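Local atomic coordinates of chloromuconate cycloisomerase (Rhodococcus opacus, PDB entry 4M0X), a protein that belongs to the enolase superfamily, pairing an N-terminal capping domain with a barrel domain that holds a manganese ion. Residues Glu7-Arg19 and Asn359-Asp371. Numbering follows the deposited sequence.
Sequences EMSATIVDLPSRR and NLDEERLRKYSRD
Arg370, one residue from the C-terminus, lays its side chain across Ile12 and Asp14 of strand 7-17. With CG anti to the backbone N (chi1 -177°), the side chain leaves between Ile12 and Asp14: Arg370 CB lies 3.5 Å from Asp14 OD2, CG runs past the same oxygen, and CD comes to Ile12 CG2. A bend at chi3 (-75°) then turns the guanidinium so that Ile12 CG2 sits over the centre of one face, 3.5 Å from Arg370 CZ. Asp14 approaches the edge, its carboxylate nearly coplanar with the guanidinium (planes 23° apart). Arg370 NH2 donates to the syn lone pair of Asp14 OD1 at 3.1 Å, whereas the bond from NE to OD2 is weak; NH1 turns to Glu64 in a further salt bridge. Asp14 OD1 is also hydrogen-bonded to Ser32 on neighbouring strand 27-40.

The backbones of the two segments form a single bridge at Val13 and Ser369: Arg370 N donates to Ile12 O (2.8 Å) and Asp14 N to Tyr368 O (3.0 Å). A water links Ile12 O to Arg370 O. Farther along the strand, Pro16 CD packs over a face of the Tyr368 ring, 4.1 Å from its centroid, a CH-pi contact, while the phenol hydroxyl bonds to Asp334. Val13 CG2 meets Leu365 CD1 at 3.5 Å, the two side chains crossing at about a right angle.

Strand 7-17 uses its other edge to pair with strand 27-40, so the C-terminal tail extends the N-terminal domain's sheet by one bridge. With carboxylates at both NH1 and NH2, the Arg370 guanidinium is fixed in its rotation, and the pairing would favour the charged forms of Arg370 and Asp14.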
loop_
_atom_site.group_PDB
_atom_site.type_symbol
_atom_site.label_atom_id
_atom_site.label_comp_id
_atom_site.label_asym_id
_atom_site.label_seq_id
_atom_site.Cartn_x
_atom_site.Cartn_y
_atom_site.Cartn_z
ATOM N N GLU A 7 35.789 -7.610 -39.981
ATOM C CA GLU A 7 34.661 -7.136 -40.729
ATOM C C GLU A 7 33.365 -7.481 -39.999
ATOM O O GLU A 7 33.333 -8.340 -39.108
ATOM C CB GLU A 7 34.663 -7.759 -42.113
ATOM C CG GLU A 7 35.918 -7.495 -42.924
ATOM C CD GLU A 7 36.204 -8.629 -43.884
ATOM O OE1 GLU A 7 37.378 -9.084 -43.947
ATOM O OE2 GLU A 7 35.233 -9.083 -44.547
ATOM N N MET A 8 32.307 -6.763 -40.363
ATOM C CA MET A 8 30.955 -7.094 -39.980
ATOM C C MET A 8 30.058 -6.537 -41.064
ATOM O O MET A 8 30.053 -5.332 -41.307
ATOM C CB MET A 8 30.600 -6.491 -38.623
ATOM C CG MET A 8 29.122 -6.634 -38.271
ATOM S SD MET A 8 28.697 -6.007 -36.640
ATOM C CE MET A 8 28.971 -4.244 -36.791
ATOM N N SER A 9 29.326 -7.428 -41.724
ATOM C CA SER A 9 28.332 -7.053 -42.734
ATOM C C SER A 9 26.903 -7.341 -42.242
ATOM O O SER A 9 26.666 -8.283 -41.463
ATOM C CB SER A 9 28.588 -7.824 -44.008
ATOM O OG SER A 9 28.277 -9.187 -43.793
ATOM N N ALA A 10 25.957 -6.530 -42.704
ATOM C CA ALA A 10 24.546 -6.695 -42.383
ATOM C C ALA A 10 23.695 -6.674 -43.678
ATOM O O ALA A 10 23.496 -5.615 -44.301
ATOM C CB ALA A 10 24.104 -5.614 -41.408
ATOM N N THR A 11 23.204 -7.845 -44.067
ATOM C CA THR A 11 22.540 -8.047 -45.353
ATOM C C THR A 11 21.081 -8.442 -45.159
ATOM O O THR A 11 20.778 -9.453 -44.478
ATOM C CB THR A 11 23.141 -9.248 -46.095
ATOM O OG1 THR A 11 24.554 -9.070 -46.277
ATOM C CG2 THR A 11 22.432 -9.464 -47.422
ATOM N N ILE A 12 20.201 -7.674 -45.800
ATOM C CA ILE A 12 18.764 -7.889 -45.756
ATOM C C ILE A 12 18.394 -9.139 -46.613
ATOM O O ILE A 12 18.706 -9.207 -47.806
ATOM C CB ILE A 12 18.034 -6.581 -46.165
ATOM C CG1 ILE A 12 18.432 -5.438 -45.222
ATOM C CG2 ILE A 12 16.523 -6.713 -46.169
ATOM C CD1 ILE A 12 18.153 -4.043 -45.780
ATOM N N VAL A 13 17.767 -10.134 -45.985
ATOM C CA VAL A 13 17.394 -11.378 -46.666
ATOM C C VAL A 13 15.877 -11.616 -46.654
ATOM O O VAL A 13 15.199 -11.385 -45.637
ATOM C CB VAL A 13 18.056 -12.584 -45.983
ATOM C CG1 VAL A 13 17.615 -13.888 -46.663
ATOM C CG2 VAL A 13 19.554 -12.415 -45.921
ATOM N N ASP A 14 15.322 -12.071 -47.760
ATOM C CA ASP A 14 13.879 -12.333 -47.767
ATOM C C ASP A 14 13.734 -13.808 -47.958
ATOM O O ASP A 14 14.346 -14.367 -48.854
ATOM C CB ASP A 14 13.129 -11.607 -48.892
ATOM C CG ASP A 14 13.155 -10.073 -48.762
ATOM O OD1 ASP A 14 12.803 -9.490 -47.688
ATOM O OD2 ASP A 14 13.501 -9.442 -49.794
ATOM N N LEU A 15 12.938 -14.447 -47.122
ATOM C CA LEU A 15 12.825 -15.904 -47.169
ATOM C C LEU A 15 11.434 -16.377 -47.498
ATOM O O LEU A 15 10.468 -16.022 -46.817
ATOM C CB LEU A 15 13.305 -16.532 -45.846
ATOM C CG LEU A 15 14.811 -16.412 -45.602
ATOM C CD1 LEU A 15 15.197 -17.091 -44.307
ATOM C CD2 LEU A 15 15.607 -16.993 -46.770
ATOM N N PRO A 16 11.319 -17.191 -48.547
ATOM C CA PRO A 16 10.029 -17.753 -48.965
ATOM C C PRO A 16 9.375 -18.532 -47.826
ATOM O O PRO A 16 10.019 -19.353 -47.194
ATOM C CB PRO A 16 10.424 -18.684 -50.102
ATOM C CG PRO A 16 11.795 -19.120 -49.733
ATOM C CD PRO A 16 12.431 -17.843 -49.242
ATOM N N SER A 17 8.101 -18.265 -47.575
ATOM C CA SER A 17 7.398 -18.844 -46.429
ATOM C C SER A 17 6.168 -19.652 -46.825
ATOM O O SER A 17 5.374 -19.210 -47.645
ATOM C CB SER A 17 6.987 -17.739 -45.469
ATOM O OG SER A 17 5.811 -18.127 -44.804
ATOM N N ARG A 18 5.995 -20.807 -46.187
ATOM C CA ARG A 18 5.003 -21.818 -46.586
ATOM C C ARG A 18 3.540 -21.349 -46.604
ATOM O O ARG A 18 2.753 -21.825 -47.423
ATOM C CB ARG A 18 5.160 -23.069 -45.724
ATOM C CG ARG A 18 4.715 -24.346 -46.397
ATOM C CD ARG A 18 5.153 -25.566 -45.597
ATOM N NE ARG A 18 6.389 -26.170 -46.098
ATOM C CZ ARG A 18 7.611 -25.881 -45.650
ATOM N NH1 ARG A 18 7.776 -24.974 -44.691
ATOM N NH2 ARG A 18 8.672 -26.504 -46.157
ATOM N N ARG A 19 3.172 -20.437 -45.709
ATOM C CA ARG A 19 1.846 -19.808 -45.726
ATOM C C ARG A 19 1.924 -18.378 -45.164
ATOM O O ARG A 19 2.865 -18.047 -44.430
ATOM C CB ARG A 19 0.772 -20.661 -45.011
ATOM C CG ARG A 19 1.065 -21.088 -43.576
ATOM C CD ARG A 19 -0.225 -21.382 -42.813
ATOM N NE ARG A 19 -0.038 -21.563 -41.362
ATOM C CZ ARG A 19 0.259 -20.596 -40.484
ATOM N NH1 ARG A 19 0.443 -19.343 -40.888
ATOM N NH2 ARG A 19 0.406 -20.897 -39.198
ATOM N N ASN A 359 25.230 -23.313 -39.681
ATOM C CA ASN A 359 26.262 -22.651 -40.471
ATOM C C ASN A 359 25.698 -21.915 -41.663
ATOM O O ASN A 359 24.659 -22.301 -42.191
ATOM C CB ASN A 359 27.251 -23.685 -40.931
ATOM C CG ASN A 359 28.068 -24.246 -39.780
ATOM O OD1 ASN A 359 27.902 -25.400 -39.405
ATOM N ND2 ASN A 359 28.952 -23.419 -39.202
ATOM N N LEU A 360 26.346 -20.828 -42.079
ATOM C CA LEU A 360 25.935 -20.185 -43.324
ATOM C C LEU A 360 25.956 -21.093 -44.559
ATOM O O LEU A 360 26.826 -21.944 -44.729
ATOM C CB LEU A 360 26.811 -18.996 -43.632
ATOM C CG LEU A 360 26.169 -17.682 -43.252
ATOM C CD1 LEU A 360 27.022 -16.566 -43.834
ATOM C CD2 LEU A 360 24.722 -17.595 -43.724
ATOM N N ASP A 361 24.995 -20.884 -45.437
ATOM C CA ASP A 361 25.134 -21.354 -46.788
ATOM C C ASP A 361 25.247 -20.124 -47.668
ATOM O O ASP A 361 24.258 -19.442 -47.923
ATOM C CB ASP A 361 23.940 -22.208 -47.189
ATOM C CG ASP A 361 23.995 -22.647 -48.639
ATOM O OD1 ASP A 361 24.430 -21.851 -49.519
ATOM O OD2 ASP A 361 23.564 -23.797 -48.894
ATOM N N GLU A 362 26.452 -19.860 -48.157
ATOM C CA GLU A 362 26.707 -18.583 -48.822
ATOM C C GLU A 362 26.019 -18.439 -50.182
ATOM O O GLU A 362 25.782 -17.338 -50.664
ATOM C CB GLU A 362 28.199 -18.303 -48.870
ATOM C CG GLU A 362 28.726 -17.945 -47.500
ATOM C CD GLU A 362 30.007 -17.151 -47.555
ATOM O OE1 GLU A 362 29.975 -15.987 -48.043
ATOM O OE2 GLU A 362 31.045 -17.691 -47.107
ATOM N N GLU A 363 25.663 -19.559 -50.775
ATOM C CA GLU A 363 24.920 -19.508 -52.011
ATOM C C GLU A 363 23.488 -19.095 -51.722
ATOM O O GLU A 363 22.945 -18.206 -52.399
ATOM C CB GLU A 363 24.990 -20.847 -52.768
ATOM C CG GLU A 363 24.104 -20.947 -53.999
ATOM C CD GLU A 363 24.315 -19.838 -55.023
ATOM O OE1 GLU A 363 25.320 -19.085 -54.955
ATOM O OE2 GLU A 363 23.444 -19.730 -55.919
ATOM N N ARG A 364 22.886 -19.713 -50.704
ATOM C CA ARG A 364 21.533 -19.321 -50.289
ATOM C C ARG A 364 21.468 -17.864 -49.824
ATOM O O ARG A 364 20.516 -17.147 -50.151
ATOM C CB ARG A 364 21.031 -20.232 -49.188
ATOM C CG ARG A 364 20.337 -21.458 -49.678
ATOM C CD ARG A 364 20.644 -22.546 -48.693
ATOM N NE ARG A 364 20.562 -23.846 -49.332
ATOM C CZ ARG A 364 19.610 -24.716 -49.071
ATOM N NH1 ARG A 364 18.708 -24.417 -48.133
ATOM N NH2 ARG A 364 19.584 -25.885 -49.702
ATOM N N LEU A 365 22.468 -17.435 -49.056
ATOM C CA LEU A 365 22.513 -16.061 -48.629
ATOM C C LEU A 365 22.474 -15.152 -49.863
ATOM O O LEU A 365 21.684 -14.196 -49.919
ATOM C CB LEU A 365 23.742 -15.756 -47.761
ATOM C CG LEU A 365 23.937 -14.241 -47.537
ATOM C CD1 LEU A 365 22.759 -13.600 -46.807
ATOM C CD2 LEU A 365 25.232 -13.928 -46.809
ATOM N N ARG A 366 23.311 -15.455 -50.852
ATOM C CA ARG A 366 23.413 -14.613 -52.036
ATOM C C ARG A 366 22.071 -14.647 -52.710
ATOM O O ARG A 366 21.522 -13.603 -53.002
ATOM C CB ARG A 366 24.502 -15.127 -52.973
ATOM C CG ARG A 366 24.654 -14.343 -54.259
ATOM C CD ARG A 366 25.539 -15.086 -55.246
ATOM N NE ARG A 366 24.867 -16.248 -55.835
ATOM C CZ ARG A 366 23.770 -16.199 -56.601
ATOM N NH1 ARG A 366 23.181 -15.040 -56.865
ATOM N NH2 ARG A 366 23.249 -17.318 -57.100
ATOM N N LYS A 367 21.537 -15.867 -52.881
ATOM C CA LYS A 367 20.296 -16.142 -53.628
ATOM C C LYS A 367 19.136 -15.388 -53.057
ATOM O O LYS A 367 18.318 -14.876 -53.820
ATOM C CB LYS A 367 19.953 -17.646 -53.665
ATOM C CG LYS A 367 18.925 -18.026 -54.721
ATOM C CD LYS A 367 17.925 -19.090 -54.265
ATOM C CE LYS A 367 18.182 -20.469 -54.856
ATOM N NZ LYS A 367 16.898 -21.212 -54.925
ATOM N N TYR A 368 19.065 -15.309 -51.728
ATOM C CA TYR A 368 17.930 -14.668 -51.090
ATOM C C TYR A 368 18.220 -13.294 -50.521
ATOM O O TYR A 368 17.355 -12.726 -49.849
ATOM C CB TYR A 368 17.293 -15.569 -50.038
ATOM C CG TYR A 368 16.675 -16.841 -50.572
ATOM C CD1 TYR A 368 15.535 -16.803 -51.373
ATOM C CD2 TYR A 368 17.230 -18.094 -50.266
ATOM C CE1 TYR A 368 14.952 -17.970 -51.855
ATOM C CE2 TYR A 368 16.661 -19.276 -50.739
ATOM C CZ TYR A 368 15.512 -19.219 -51.526
ATOM O OH TYR A 368 14.917 -20.392 -52.005
ATOM N N SER A 369 19.394 -12.730 -50.808
ATOM C CA SER A 369 19.629 -11.325 -50.466
ATOM C C SER A 369 18.642 -10.453 -51.203
ATOM O O SER A 369 18.270 -10.747 -52.339
ATOM C CB SER A 369 21.024 -10.888 -50.824
ATOM O OG SER A 369 21.941 -11.453 -49.910
ATOM N N ARG A 370 18.191 -9.392 -50.548
ATOM C CA ARG A 370 17.301 -8.451 -51.193
ATOM C C ARG A 370 18.086 -7.479 -52.079
ATOM O O ARG A 370 19.159 -6.994 -51.675
ATOM C CB ARG A 370 16.514 -7.687 -50.145
ATOM C CG ARG A 370 15.507 -6.724 -50.746
ATOM C CD ARG A 370 15.080 -5.731 -49.693
ATOM N NE ARG A 370 14.164 -6.367 -48.760
ATOM C CZ ARG A 370 13.554 -5.737 -47.775
ATOM N NH1 ARG A 370 13.778 -4.448 -47.548
ATOM N NH2 ARG A 370 12.742 -6.418 -47.010
ATOM N N ASP A 371 17.540 -7.206 -53.275
ATOM C CA ASP A 371 18.117 -6.237 -54.234
ATOM C C ASP A 371 18.092 -4.822 -53.664
ATOM O O ASP A 371 19.131 -4.187 -53.521
ATOM C CB ASP A 371 17.358 -6.253 -55.579
ATOM C CG ASP A 371 17.732 -7.443 -56.469
ATOM O OD1 ASP A 371 18.936 -7.758 -56.595
ATOM O OD2 ASP A 371 16.816 -8.059 -57.060
HETATM O O HOH W 1 20.606 -7.347 -49.098
#